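NAD-dependent epimerase/dehydratase (PDB 3R6D) probably binds NAD(P) through its Rossmann fold, as expected of an NAD-dependent epimerase/dehydratase, although its exact substrate and reaction are not established. Local coordinates at residues L11-Q16 with I33-R38; T24-T29 with E52-I57; V106-L111 with W122-L127; R153-Y158 with A178-E183. All coordinates share one frame; numbering follows the deposited sequence. Where two conformers were deposited one is given.

Contact 1 of 4, residues L11-Q16 with I33-R38; sequences LGAAGQ and ITLYGR
The loop that follows strand 8-11 is the glycine-rich loop of a Rossmann fold, which in related dinucleotide-binding proteins receives the cofactor pyrophosphate; here it separates from the parallel strand 33-37. Leu11, still in the sheet, points to the same side as Tyr36. With its CG beside the backbone N (chi1 -50°), it swings CD2 obliquely across to Tyr36, 3.7 Å from CB and 4.0 Å from the ring atom CD2. The tyrosine has CG anti to its own backbone N (chi1 -176°), and its hydroxyl is anchored by a hydrogen bond with the carbonyl O of Ser60. Leu67 packs on both side chains. At Gly12 the chain turns away with a positive phi of 67°, and a water spans the gap to the strand: Gly12 N donates to the water at 2.8 Å, and the same water donates to Tyr36 O at 2.7 Å. Two backbone polar groups are thus satisfied where the main chains diverge. Ala13 then sends its methyl back toward the strand, where CB rests 3.8 Å from Leu35 CB and 3.9 Å from Leu35 CD2. Leu40 of helix 40-43 touches both of these residues. Beside Ala13 the strand ends at Gly37, whose backbone angles would push any CB against the carbonyl O of Tyr36 and direct it at the loop. Ala14 brings the loop through a type I turn, which closes with Gly15 N donating to Gly12 O at 3.0 Å.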
loop_
_atom_site.group_PDB
_atom_site.type_symbol
_atom_site.label_atom_id
_atom_site.label_comp_id
_atom_site.label_asym_id
_atom_site.label_seq_id
_atom_site.Cartn_x
_atom_site.Cartn_y
_atom_site.Cartn_z
ATOM N N LEU A 11 7.171 4.365 2.455
ATOM C CA LEU A 11 6.891 5.661 1.858
ATOM C C LEU A 11 5.417 5.977 2.119
ATOM O O LEU A 11 4.576 5.066 2.191
ATOM C CB LEU A 11 7.200 5.626 0.341
ATOM C CG LEU A 11 8.579 5.058 -0.038
ATOM C CD1 LEU A 11 8.748 5.118 -1.546
ATOM C CD2 LEU A 11 9.693 5.839 0.663
ATOM N N GLY A 12 5.079 7.255 2.252
ATOM C CA GLY A 12 3.723 7.588 2.706
ATOM C C GLY A 12 3.519 7.160 4.150
ATOM O O GLY A 12 2.419 6.782 4.543
ATOM N N ALA A 13 4.571 7.247 4.964
ATOM C CA ALA A 13 4.567 6.670 6.303
ATOM C C ALA A 13 3.528 7.226 7.242
ATOM O O ALA A 13 3.167 6.565 8.221
ATOM C CB ALA A 13 5.949 6.811 6.933
ATOM N N ALA A 14 3.071 8.468 7.004
ATOM C CA ALA A 14 2.071 9.044 7.909
ATOM C C ALA A 14 0.617 8.616 7.597
ATOM O O ALA A 14 -0.296 8.902 8.374
ATOM C CB ALA A 14 2.190 10.564 7.921
ATOM N N GLY A 15 0.406 7.915 6.481
ATOM C CA GLY A 15 -0.936 7.468 6.171
ATOM C C GLY A 15 -1.446 6.430 7.161
ATOM O O GLY A 15 -0.655 5.786 7.870
ATOM N N GLN A 16 -2.764 6.282 7.252
ATOM C CA GLN A 16 -3.344 5.418 8.268
ATOM C C GLN A 16 -2.948 3.968 8.132
ATOM O O GLN A 16 -2.573 3.343 9.128
ATOM C CB GLN A 16 -4.865 5.545 8.290
ATOM C CG GLN A 16 -5.413 6.850 8.895
ATOM C CD GLN A 16 -6.913 6.761 9.117
ATOM O OE1 GLN A 16 -7.356 6.009 9.965
ATOM N NE2 GLN A 16 -7.702 7.505 8.337
ATOM N N ILE A 33 12.736 -0.812 10.360
ATOM C CA ILE A 33 11.820 -0.012 9.568
ATOM C C ILE A 33 12.394 1.385 9.353
ATOM O O ILE A 33 12.760 2.076 10.313
ATOM C CB ILE A 33 10.447 0.093 10.258
ATOM C CG1 ILE A 33 9.876 -1.295 10.552
ATOM C CG2 ILE A 33 9.477 0.916 9.428
ATOM C CD1 ILE A 33 8.608 -1.348 11.402
ATOM N N THR A 34 12.396 1.834 8.103
ATOM C CA THR A 34 12.733 3.212 7.774
ATOM C C THR A 34 11.486 3.911 7.282
ATOM O O THR A 34 10.799 3.387 6.387
ATOM C CB THR A 34 13.832 3.241 6.718
ATOM O OG1 THR A 34 14.992 2.619 7.266
ATOM C CG2 THR A 34 14.176 4.634 6.281
ATOM N N LEU A 35 11.179 5.050 7.887
ATOM C CA LEU A 35 10.028 5.871 7.514
ATOM C C LEU A 35 10.521 7.120 6.785
ATOM O O LEU A 35 11.377 7.832 7.327
ATOM C CB LEU A 35 9.243 6.295 8.765
ATOM C CG LEU A 35 8.787 5.135 9.654
ATOM C CD1 LEU A 35 8.020 5.690 10.877
ATOM C CD2 LEU A 35 7.917 4.122 8.921
ATOM N N TYR A 36 10.017 7.380 5.563
ATOM C CA TYR A 36 10.432 8.549 4.779
ATOM C C TYR A 36 9.294 9.518 4.678
ATOM O O TYR A 36 8.162 9.116 4.343
ATOM C CB TYR A 36 10.781 8.087 3.377
ATOM C CG TYR A 36 11.322 9.190 2.484
ATOM C CD1 TYR A 36 12.575 9.749 2.733
ATOM C CD2 TYR A 36 10.591 9.677 1.397
ATOM C CE1 TYR A 36 13.106 10.755 1.898
ATOM C CE2 TYR A 36 11.113 10.692 0.568
ATOM C CZ TYR A 36 12.367 11.227 0.835
ATOM O OH TYR A 36 12.933 12.193 0.027
ATOM N N GLY A 37 9.555 10.802 4.933
ATOM C CA GLY A 37 8.488 11.796 4.753
ATOM C C GLY A 37 8.790 13.089 5.467
ATOM O O GLY A 37 9.934 13.352 5.874
ATOM N N ARG A 38 7.735 13.896 5.593
ATOM C CA ARG A 38 7.818 15.282 6.062
ATOM C C ARG A 38 7.271 15.346 7.481
ATOM O O ARG A 38 6.162 14.861 7.731
ATOM C CB ARG A 38 7.016 16.154 5.111
ATOM C CG ARG A 38 6.970 17.608 5.533
ATOM C CD ARG A 38 5.948 18.394 4.714
ATOM N NE ARG A 38 4.566 18.012 5.041
ATOM C CZ ARG A 38 3.747 17.310 4.265
ATOM N NH1 ARG A 38 4.135 16.833 3.072
ATOM N NH2 ARG A 38 2.521 17.064 4.705
HETATM O O HOH W 1 7.136 9.164 1.796
#

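Contact 2 of 4, residues T24-T29 with E52-I57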
loop_
_atom_site.group_PDB
_atom_site.type_symbol
_atom_site.label_atom_id
_atom_site.label_comp_id
_atom_site.label_asym_id
_atom_site.label_seq_id
_atom_site.Cartn_x
_atom_site.Cartn_y
_atom_site.Cartn_z
ATOM N N THR A 24 2.160 -2.990 13.502
ATOM C CA THR A 24 2.120 -4.457 13.480
ATOM C C THR A 24 3.488 -5.052 13.235
ATOM O O THR A 24 3.790 -6.116 13.776
ATOM C CB THR A 24 1.113 -5.054 12.461
ATOM O OG1 THR A 24 1.716 -5.231 11.163
ATOM C CG2 THR A 24 -0.098 -4.237 12.381
ATOM N N LEU A 25 4.295 -4.409 12.394
ATOM C CA LEU A 25 5.633 -4.941 12.148
ATOM C C LEU A 25 6.511 -4.799 13.394
ATOM O O LEU A 25 7.368 -5.640 13.635
ATOM C CB LEU A 25 6.257 -4.307 10.914
ATOM C CG LEU A 25 5.535 -4.580 9.578
ATOM C CD1 LEU A 25 6.244 -3.842 8.447
ATOM C CD2 LEU A 25 5.399 -6.069 9.267
ATOM N N LEU A 26 6.335 -3.730 14.159
ATOM C CA LEU A 26 7.103 -3.627 15.386
ATOM C C LEU A 26 6.676 -4.687 16.393
ATOM O O LEU A 26 7.537 -5.286 17.041
ATOM C CB LEU A 26 6.960 -2.224 15.990
ATOM C CG LEU A 26 7.617 -1.096 15.171
ATOM C CD1 LEU A 26 7.215 0.248 15.713
ATOM C CD2 LEU A 26 9.151 -1.294 15.164
ATOM N N THR A 27 5.371 -4.897 16.545
ATOM C CA THR A 27 4.863 -5.817 17.564
ATOM C C THR A 27 5.129 -7.279 17.200
ATOM O O THR A 27 5.491 -8.086 18.078
ATOM C CB THR A 27 3.370 -5.592 17.780
ATOM O OG1 THR A 27 3.206 -4.250 18.253
ATOM C CG2 THR A 27 2.803 -6.552 18.827
ATOM N N TYR A 28 4.996 -7.632 15.919
ATOM C CA TYR A 28 4.870 -9.015 15.518
ATOM C C TYR A 28 6.018 -9.510 14.644
ATOM O O TYR A 28 5.962 -10.658 14.199
ATOM C CB TYR A 28 3.521 -9.285 14.781
ATOM C CG TYR A 28 2.343 -9.062 15.707
ATOM C CD1 TYR A 28 2.096 -9.935 16.792
ATOM C CD2 TYR A 28 1.509 -7.968 15.546
ATOM C CE1 TYR A 28 1.039 -9.716 17.656
ATOM C CE2 TYR A 28 0.406 -7.770 16.393
ATOM C CZ TYR A 28 0.197 -8.643 17.452
ATOM O OH TYR A 28 -0.873 -8.437 18.324
ATOM N N THR A 29 7.019 -8.661 14.386
ATOM C CA THR A 29 8.218 -9.095 13.661
ATOM C C THR A 29 9.469 -8.460 14.263
ATOM O O THR A 29 9.374 -7.580 15.119
ATOM C CB THR A 29 8.158 -8.692 12.144
ATOM O OG1 THR A 29 8.564 -7.332 11.980
ATOM C CG2 THR A 29 6.806 -8.933 11.506
ATOM N N GLU A 52 13.319 1.648 18.927
ATOM C CA GLU A 52 14.705 1.451 18.434
ATOM C C GLU A 52 14.802 0.895 16.994
ATOM O O GLU A 52 15.847 1.076 16.322
ATOM C CB GLU A 52 15.503 0.553 19.382
ATOM C CG GLU A 52 14.959 -0.837 19.510
ATOM C CD GLU A 52 15.777 -1.726 20.435
ATOM O OE1 GLU A 52 16.786 -1.249 21.032
ATOM O OE2 GLU A 52 15.411 -2.918 20.558
ATOM N N ARG A 53 13.763 0.202 16.535
ATOM C CA ARG A 53 13.801 -0.362 15.184
ATOM C C ARG A 53 13.224 0.574 14.122
ATOM O O ARG A 53 13.073 0.179 12.964
ATOM C CB ARG A 53 13.152 -1.745 15.156
ATOM C CG ARG A 53 14.114 -2.832 15.638
ATOM C CD ARG A 53 13.519 -4.232 15.512
ATOM N NE ARG A 53 12.428 -4.501 16.461
ATOM C CZ ARG A 53 11.161 -4.825 16.185
ATOM N NH1 ARG A 53 10.680 -4.891 14.924
ATOM N NH2 ARG A 53 10.344 -5.073 17.206
ATOM N N VAL A 54 12.949 1.830 14.466
ATOM C CA VAL A 54 12.417 2.822 13.548
ATOM C C VAL A 54 13.442 3.928 13.308
ATOM O O VAL A 54 13.977 4.493 14.266
ATOM C CB VAL A 54 11.114 3.446 14.102
ATOM C CG1 VAL A 54 10.604 4.559 13.212
ATOM C CG2 VAL A 54 10.047 2.344 14.246
ATOM N N THR A 55 13.701 4.217 12.035
ATOM C CA THR A 55 14.566 5.290 11.601
ATOM C C THR A 55 13.729 6.219 10.746
ATOM O O THR A 55 13.035 5.739 9.853
ATOM C CB THR A 55 15.724 4.727 10.768
ATOM O OG1 THR A 55 16.454 3.783 11.564
ATOM C CG2 THR A 55 16.643 5.835 10.290
ATOM N N VAL A 56 13.793 7.524 10.996
ATOM C CA VAL A 56 13.104 8.546 10.178
ATOM C C VAL A 56 14.093 9.240 9.259
ATOM O O VAL A 56 15.170 9.670 9.738
ATOM C CB VAL A 56 12.440 9.646 11.062
ATOM C CG1 VAL A 56 11.920 10.842 10.206
ATOM C CG2 VAL A 56 11.323 9.038 11.891
ATOM N N ILE A 57 13.734 9.397 7.980
ATOM C CA ILE A 57 14.517 10.172 7.023
ATOM C C ILE A 57 13.613 11.230 6.413
ATOM O O ILE A 57 12.540 10.916 5.886
ATOM C CB ILE A 57 15.148 9.280 5.933
ATOM C CG1 ILE A 57 16.101 8.257 6.593
ATOM C CG2 ILE A 57 15.825 10.150 4.843
ATOM C CD1 ILE A 57 16.707 7.252 5.674
#
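Arg53, just ahead of strand 54-58, reaches across to the last turn of helix 22-28. Its CB starts 4.0 Å from Leu26 CD2. From there CG lies anti to the carbonyl carbon (chi1 -81°), and the chain runs past the leucine in the opposite direction before bending at chi3 (-70°). NE faces Asp30 OD1 in a long, weak ion pair. The guanidinium then lies with one face under Leu26 CD2, which sits 3.9 Å above the plane and toward the rim. At the tip, NH2 donates to Leu26 O at 2.8 Å in a nearly straight bond (162°) that lies close to the guanidinium plane and meets the carbonyl on a lone pair. NH1 bonds to the carbonyl O of Met31 and lies 3.0 Å from Thr29 O. A positive group thus gathers carbonyl oxygens at the C-terminal end of the helix, where it would probably be favoured by the helix dipole. Thr29 OG1 takes up another of these oxygens, donating to Leu25 O at 2.7 Å. An alanine at Arg53 would probably leave the end of the helix less firmly tied to the strand, with the bonds to Leu26 and Met31 lost. Below this polar grip, Leu26 CD1 meets Val54 CG2 at 3.8 Å, the two side chains crossing at about a right angle. In this Rossmann fold the helix rests on strand 33-37 through Leu25 and Leu26 on Ile33, strand 54-58 pairs alongside that strand, and Phe190 of helix 182-193 packs against Tyr28 and Thr29.

Contact 3 of 4, residues V106-L111 with W122-L127; sequences VSMAGL and WTFDNL
Selenomethionine 108 (Met108) ends in a methyl that meets three side chains from the end of helix 117-125 and the residues just after it. Its CE lies tip to tip with Leu127 CD1 at 3.6 Å, and it is also 4.0 Å from Phe124 CE1, which it approaches obliquely. Thr123 CG2 is likewise 4.0 Å from Met108 CE. The chain gets there with CG in the crowded position between backbone N and carbonyl carbon (chi1 58°) and a bend at chi3 (-73°). Phe124 offers its ring edge to the loop after the strand: Gly110 O lies in the ring plane, 3.6 Å from CZ, and Leu111 CD2 approaches the same rim at 4.2 Å from CZ. A serine at Phe124 would probably loosen the helix against this loop, since the ring that touches Met108, Gly110 and Leu111 would be missing. Gly110 itself adopts a positive phi at which a CB would strike the carbonyl O of Ala109 while pointing toward the helix. Strand 102-108 is one of the parallel strands of the Rossmann sheet, so the contact packs the C-terminal end of helix 117-125 on the chain as it leaves that strand. Further out, Thr123 keeps its methyl on Met108 while OG1 bonds to Leu119 O and to Trp156 NE1. Val132 of helix 129-144 touches both Phe124 and Leu111. The helix end is tied by Asn126, whose ND2 donates to Trp122 O at 2.9 Å in an almost straight bond (173°). The same ND2 lies 3.2 Å above the Trp122 ring, over its centre, and Trp122 meets Trp156 edge-to-face.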
loop_
_atom_site.group_PDB
_atom_site.type_symbol
_atom_site.label_atom_id
_atom_site.label_comp_id
_atom_site.label_asym_id
_atom_site.label_seq_id
_atom_site.Cartn_x
_atom_site.Cartn_y
_atom_site.Cartn_z
ATOM N N VAL A 106 -0.246 0.557 -2.519
ATOM C CA VAL A 106 -1.669 0.662 -2.362
ATOM C C VAL A 106 -2.297 1.524 -3.436
ATOM O O VAL A 106 -1.923 2.689 -3.584
ATOM C CB VAL A 106 -1.976 1.222 -0.969
ATOM C CG1 VAL A 106 -3.393 1.692 -0.891
ATOM C CG2 VAL A 106 -1.686 0.133 0.087
ATOM N N SER A 107 -3.285 0.963 -4.132
ATOM C CA SER A 107 -4.056 1.672 -5.138
ATOM C C SER A 107 -5.527 1.465 -4.872
ATOM O O SER A 107 -5.921 0.927 -3.837
ATOM C CB SER A 107 -3.609 1.156 -6.508
ATOM O OG SER A 107 -4.206 1.854 -7.564
HETATM N N MSE A 108 -6.363 1.958 -5.766
HETATM C CA MSE A 108 -7.812 1.879 -5.577
HETATM C C MSE A 108 -8.395 0.779 -6.463
HETATM O O MSE A 108 -8.014 0.601 -7.636
HETATM C CB MSE A 108 -8.492 3.227 -5.857
HETATM C CG MSE A 108 -8.261 3.765 -7.232
HETATM SE SE MSE A 108 -9.316 5.398 -7.578
HETATM C CE MSE A 108 -11.048 4.544 -7.741
ATOM N N ALA A 109 -9.367 0.072 -5.913
ATOM C CA ALA A 109 -10.217 -0.793 -6.716
ATOM C C ALA A 109 -11.133 0.057 -7.621
ATOM O O ALA A 109 -11.510 1.179 -7.261
ATOM C CB ALA A 109 -11.057 -1.665 -5.806
ATOM N N GLY A 110 -11.474 -0.502 -8.774
ATOM C CA GLY A 110 -12.421 0.091 -9.701
ATOM C C GLY A 110 -11.834 0.586 -10.997
ATOM O O GLY A 110 -12.606 0.940 -11.903
ATOM N N LEU A 111 -10.498 0.589 -11.114
ATOM C CA LEU A 111 -9.785 1.062 -12.338
ATOM C C LEU A 111 -9.475 -0.043 -13.387
ATOM O O LEU A 111 -8.861 0.233 -14.430
ATOM C CB LEU A 111 -8.496 1.772 -11.957
ATOM C CG LEU A 111 -8.544 2.895 -10.946
ATOM C CD1 LEU A 111 -7.124 3.430 -10.779
ATOM C CD2 LEU A 111 -9.563 3.974 -11.394
ATOM N N TRP A 122 -21.207 4.646 -7.744
ATOM C CA TRP A 122 -21.076 5.309 -6.446
ATOM C C TRP A 122 -19.625 5.728 -6.222
ATOM O O TRP A 122 -19.342 6.838 -5.754
ATOM C CB TRP A 122 -21.561 4.402 -5.317
ATOM C CG TRP A 122 -21.678 5.164 -4.019
ATOM C CD1 TRP A 122 -22.803 5.828 -3.548
ATOM C CD2 TRP A 122 -20.656 5.361 -3.042
ATOM N NE1 TRP A 122 -22.529 6.401 -2.347
ATOM C CE2 TRP A 122 -21.222 6.156 -2.007
ATOM C CE3 TRP A 122 -19.313 4.965 -2.942
ATOM C CZ2 TRP A 122 -20.483 6.573 -0.879
ATOM C CZ3 TRP A 122 -18.573 5.371 -1.798
ATOM C CH2 TRP A 122 -19.170 6.166 -0.788
ATOM N N THR A 123 -18.688 4.837 -6.550
ATOM C CA THR A 123 -17.280 5.117 -6.356
ATOM C C THR A 123 -16.861 6.397 -7.088
ATOM O O THR A 123 -16.274 7.306 -6.494
ATOM C CB THR A 123 -16.434 3.903 -6.790
ATOM O OG1 THR A 123 -16.697 2.846 -5.879
ATOM C CG2 THR A 123 -14.936 4.205 -6.806
ATOM N N PHE A 124 -17.201 6.484 -8.380
ATOM C CA PHE A 124 -16.794 7.658 -9.155
ATOM C C PHE A 124 -17.588 8.922 -8.826
ATOM O O PHE A 124 -17.065 10.024 -8.960
ATOM C CB PHE A 124 -16.744 7.317 -10.648
ATOM C CG PHE A 124 -15.702 6.282 -10.945
ATOM C CD1 PHE A 124 -14.361 6.524 -10.612
ATOM C CD2 PHE A 124 -16.028 5.081 -11.514
ATOM C CE1 PHE A 124 -13.369 5.585 -10.837
ATOM C CE2 PHE A 124 -15.040 4.106 -11.734
ATOM C CZ PHE A 124 -13.709 4.356 -11.407
ATOM N N ASP A 125 -18.806 8.757 -8.326
ATOM C CA ASP A 125 -19.589 9.879 -7.822
ATOM C C ASP A 125 -18.945 10.486 -6.582
ATOM O O ASP A 125 -19.237 11.621 -6.221
ATOM C CB ASP A 125 -21.004 9.428 -7.452
ATOM C CG ASP A 125 -21.912 9.169 -8.658
ATOM O OD1 ASP A 125 -21.536 9.433 -9.832
ATOM O OD2 ASP A 125 -23.044 8.680 -8.416
ATOM N N ASN A 126 -18.075 9.732 -5.914
ATOM C CA ASN A 126 -17.525 10.131 -4.617
ATOM C C ASN A 126 -16.019 10.342 -4.608
ATOM O O ASN A 126 -15.392 10.372 -3.542
ATOM C CB ASN A 126 -17.965 9.119 -3.537
ATOM C CG ASN A 126 -19.406 9.356 -3.128
ATOM O OD1 ASN A 126 -19.680 10.185 -2.254
ATOM N ND2 ASN A 126 -20.331 8.692 -3.797
ATOM N N LEU A 127 -15.448 10.524 -5.793
ATOM C CA LEU A 127 -14.036 10.863 -5.923
ATOM C C LEU A 127 -13.885 11.916 -6.994
ATOM O O LEU A 127 -14.575 11.878 -8.022
ATOM C CB LEU A 127 -13.242 9.634 -6.371
ATOM C CG LEU A 127 -13.137 8.506 -5.338
ATOM C CD1 LEU A 127 -12.559 7.274 -5.993
ATOM C CD2 LEU A 127 -12.290 8.907 -4.118
#

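Contact 4 of 4, residues R153-Y158 with A178-E183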
loop_
_atom_site.group_PDB
_atom_site.type_symbol
_atom_site.label_atom_id
_atom_site.label_comp_id
_atom_site.label_asym_id
_atom_site.label_seq_id
_atom_site.Cartn_x
_atom_site.Cartn_y
_atom_site.Cartn_z
ATOM N N ARG A 153 -5.292 -3.441 -4.713
ATOM C CA ARG A 153 -6.449 -2.643 -5.103
ATOM C C ARG A 153 -7.470 -2.637 -3.975
ATOM O O ARG A 153 -8.142 -3.642 -3.753
ATOM C CB ARG A 153 -7.083 -3.180 -6.390
ATOM C CG ARG A 153 -6.204 -3.018 -7.621
ATOM C CD ARG A 153 -6.782 -3.715 -8.831
ATOM N NE ARG A 153 -6.585 -5.156 -8.785
ATOM C CZ ARG A 153 -7.556 -6.074 -8.786
ATOM N NH1 ARG A 153 -8.845 -5.720 -8.651
ATOM N NH2 ARG A 153 -7.236 -7.369 -8.868
ATOM N N LEU A 154 -7.541 -1.529 -3.232
ATOM C CA LEU A 154 -8.398 -1.490 -2.041
ATOM C C LEU A 154 -9.744 -0.934 -2.379
ATOM O O LEU A 154 -9.847 0.083 -3.073
ATOM C CB LEU A 154 -7.764 -0.650 -0.936
ATOM C CG LEU A 154 -6.314 -1.023 -0.560
ATOM C CD1 LEU A 154 -5.888 -0.248 0.670
ATOM C CD2 LEU A 154 -6.172 -2.538 -0.308
ATOM N N THR A 155 -10.792 -1.580 -1.841
ATOM C CA THR A 155 -12.133 -1.016 -1.853
ATOM C C THR A 155 -12.246 0.030 -0.709
ATOM O O THR A 155 -11.221 0.440 -0.171
ATOM C CB THR A 155 -13.163 -2.124 -1.862
ATOM O OG1 THR A 155 -14.466 -1.536 -2.034
ATOM C CG2 THR A 155 -13.122 -2.996 -0.597
ATOM N N TRP A 156 -13.459 0.497 -0.413
ATOM C CA TRP A 156 -13.615 1.667 0.465
ATOM C C TRP A 156 -13.225 1.353 1.904
ATOM O O TRP A 156 -13.685 0.361 2.460
ATOM C CB TRP A 156 -15.077 2.136 0.383
ATOM C CG TRP A 156 -15.335 2.866 -0.927
ATOM C CD1 TRP A 156 -15.761 2.327 -2.120
ATOM C CD2 TRP A 156 -15.069 4.238 -1.179
ATOM N NE1 TRP A 156 -15.802 3.299 -3.091
ATOM C CE2 TRP A 156 -15.369 4.484 -2.538
ATOM C CE3 TRP A 156 -14.607 5.295 -0.376
ATOM C CZ2 TRP A 156 -15.241 5.765 -3.110
ATOM C CZ3 TRP A 156 -14.490 6.569 -0.938
ATOM C CH2 TRP A 156 -14.817 6.800 -2.293
ATOM N N LEU A 157 -12.398 2.207 2.491
ATOM C CA LEU A 157 -11.767 1.899 3.778
ATOM C C LEU A 157 -12.534 2.430 4.981
ATOM O O LEU A 157 -13.193 3.458 4.923
ATOM C CB LEU A 157 -10.368 2.490 3.835
ATOM C CG LEU A 157 -9.392 1.912 2.822
ATOM C CD1 LEU A 157 -8.098 2.751 2.755
ATOM C CD2 LEU A 157 -9.043 0.451 3.190
ATOM N N TYR A 158 -12.413 1.727 6.101
ATOM C CA TYR A 158 -12.904 2.211 7.372
ATOM C C TYR A 158 -12.036 1.556 8.459
ATOM O O TYR A 158 -11.219 0.676 8.164
ATOM C CB TYR A 158 -14.409 1.920 7.515
ATOM C CG TYR A 158 -14.786 0.460 7.698
ATOM C CD1 TYR A 158 -15.209 -0.009 8.939
ATOM C CD2 TYR A 158 -14.710 -0.455 6.639
ATOM C CE1 TYR A 158 -15.567 -1.330 9.126
ATOM C CE2 TYR A 158 -15.066 -1.793 6.815
ATOM C CZ TYR A 158 -15.518 -2.224 8.062
ATOM O OH TYR A 158 -15.900 -3.545 8.244
ATOM N N ALA A 178 -17.820 -3.946 -1.124
ATOM C CA ALA A 178 -17.958 -2.500 -1.087
ATOM C C ALA A 178 -17.087 -1.848 -0.032
ATOM O O ALA A 178 -17.001 -0.609 0.004
ATOM C CB ALA A 178 -19.411 -2.107 -0.873
ATOM N N GLN A 179 -16.427 -2.649 0.824
ATOM C CA GLN A 179 -15.636 -2.070 1.905
ATOM C C GLN A 179 -14.608 -3.052 2.398
ATOM O O GLN A 179 -14.709 -4.259 2.138
ATOM C CB GLN A 179 -16.531 -1.650 3.074
ATOM C CG GLN A 179 -17.196 -2.866 3.727
ATOM C CD GLN A 179 -18.296 -2.485 4.676
ATOM O OE1 GLN A 179 -18.979 -1.480 4.470
ATOM N NE2 GLN A 179 -18.470 -3.266 5.747
ATOM N N VAL A 180 -13.629 -2.531 3.140
ATOM C CA VAL A 180 -12.652 -3.362 3.833
ATOM C C VAL A 180 -12.048 -2.478 4.936
ATOM O O VAL A 180 -11.870 -1.272 4.760
ATOM C CB VAL A 180 -11.577 -3.922 2.854
ATOM C CG1 VAL A 180 -10.699 -2.811 2.314
ATOM C CG2 VAL A 180 -10.715 -4.988 3.536
ATOM N N SER A 181 -11.742 -3.082 6.075
ATOM C CA SER A 181 -11.128 -2.313 7.156
ATOM C C SER A 181 -9.630 -2.122 6.926
ATOM O O SER A 181 -8.953 -2.954 6.299
ATOM C CB SER A 181 -11.369 -2.933 8.526
ATOM O OG SER A 181 -10.512 -4.041 8.705
ATOM N N ARG A 182 -9.094 -1.036 7.472
ATOM C CA ARG A 182 -7.647 -0.833 7.405
ATOM C C ARG A 182 -6.914 -1.953 8.155
ATOM O O ARG A 182 -5.835 -2.386 7.743
ATOM C CB ARG A 182 -7.244 0.558 7.928
ATOM C CG ARG A 182 -7.755 1.692 7.027
ATOM C CD ARG A 182 -7.174 3.024 7.383
ATOM N NE ARG A 182 -7.623 4.078 6.483
ATOM C CZ ARG A 182 -8.814 4.670 6.556
ATOM N NH1 ARG A 182 -9.684 4.309 7.489
ATOM N NH2 ARG A 182 -9.138 5.619 5.668
ATOM N N GLU A 183 -7.513 -2.436 9.245
ATOM C CA GLU A 183 -6.912 -3.544 9.992
ATOM C C GLU A 183 -6.814 -4.833 9.174
ATOM O O GLU A 183 -5.779 -5.532 9.239
ATOM C CB GLU A 183 -7.675 -3.748 11.306
ATOM C CG GLU A 183 -7.538 -2.614 12.328
ATOM C CD GLU A 183 -8.603 -1.526 12.219
ATOM O OE1 GLU A 183 -9.302 -1.412 11.171
ATOM O OE2 GLU A 183 -8.739 -0.757 13.205
#
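Strands 156-158 and 179-181 run parallel, their axes 4.7 Å apart and inclined by 35°, and pair Leu157 with Val180 and Tyr158 with Ser181. Val180 N donates to Trp156 O at 3.0 Å from above the carbonyl plane, Tyr158 N returns a weak bond to Val180 O, and Arg182 N meets Tyr158 O at 2.8 Å, nearly along the C=O axis. Leu157 CD2 lies beside Val180 CG1 at 3.8 Å. On the same flank Thr155 wedges CG2 tightly against the backbone, 3.3 Å from Gln179 C, while its OG1 bonds to Asp177 O. Strand 179-181 runs parallel beside strand 148-158 of the Rossmann sheet and passes directly into helix 182-193. Ser181 is the N-cap of this helix: OG accepts from Ala184 N. Arg182, in the first turn, presents a guanidinium face to Leu157, whose CB lies 3.8 Å from the plane, over its centre; NH1 then bonds to Asn159 OD1. On the other side of the sheet, Tyr158 has its ring in the crowded position between backbone N and carbonyl carbon (chi1 70°), which brings it over the neighbouring strand, with Ser181 CB 4.2 Å above one face. Gln179 crosses it obliquely, amide and ring planes 52° apart. Tyr158 OH and Gln179 NE2 both hydrogen-bond to Glu210 OE1, while Gln179 OE1 accepts from Ser219 N.

In the fold
All four contacts reach one Rossmann sheet. Contacts 1 and 2 interleave along the chain and share its early half: strands 33-37 and 54-58 are neighbours, the centres of the two contacts lie about 11 Å apart, and the sheet continues between them through Ile33 N to Arg53 O. Contacts 3 and 4 follow in series, their centres also about 11 Å apart, joined where strands 102-108 and 148-158 lie side by side and where Thr123 meets Trp156. Contacts 2 and 3 are the most distant, with centres 31 Å apart on opposite sides of the chain's centre. Gln16 of contact 1 touches Arg182 of contact 4; as in related proteins, the glycine-rich loop probably receives the cofactor.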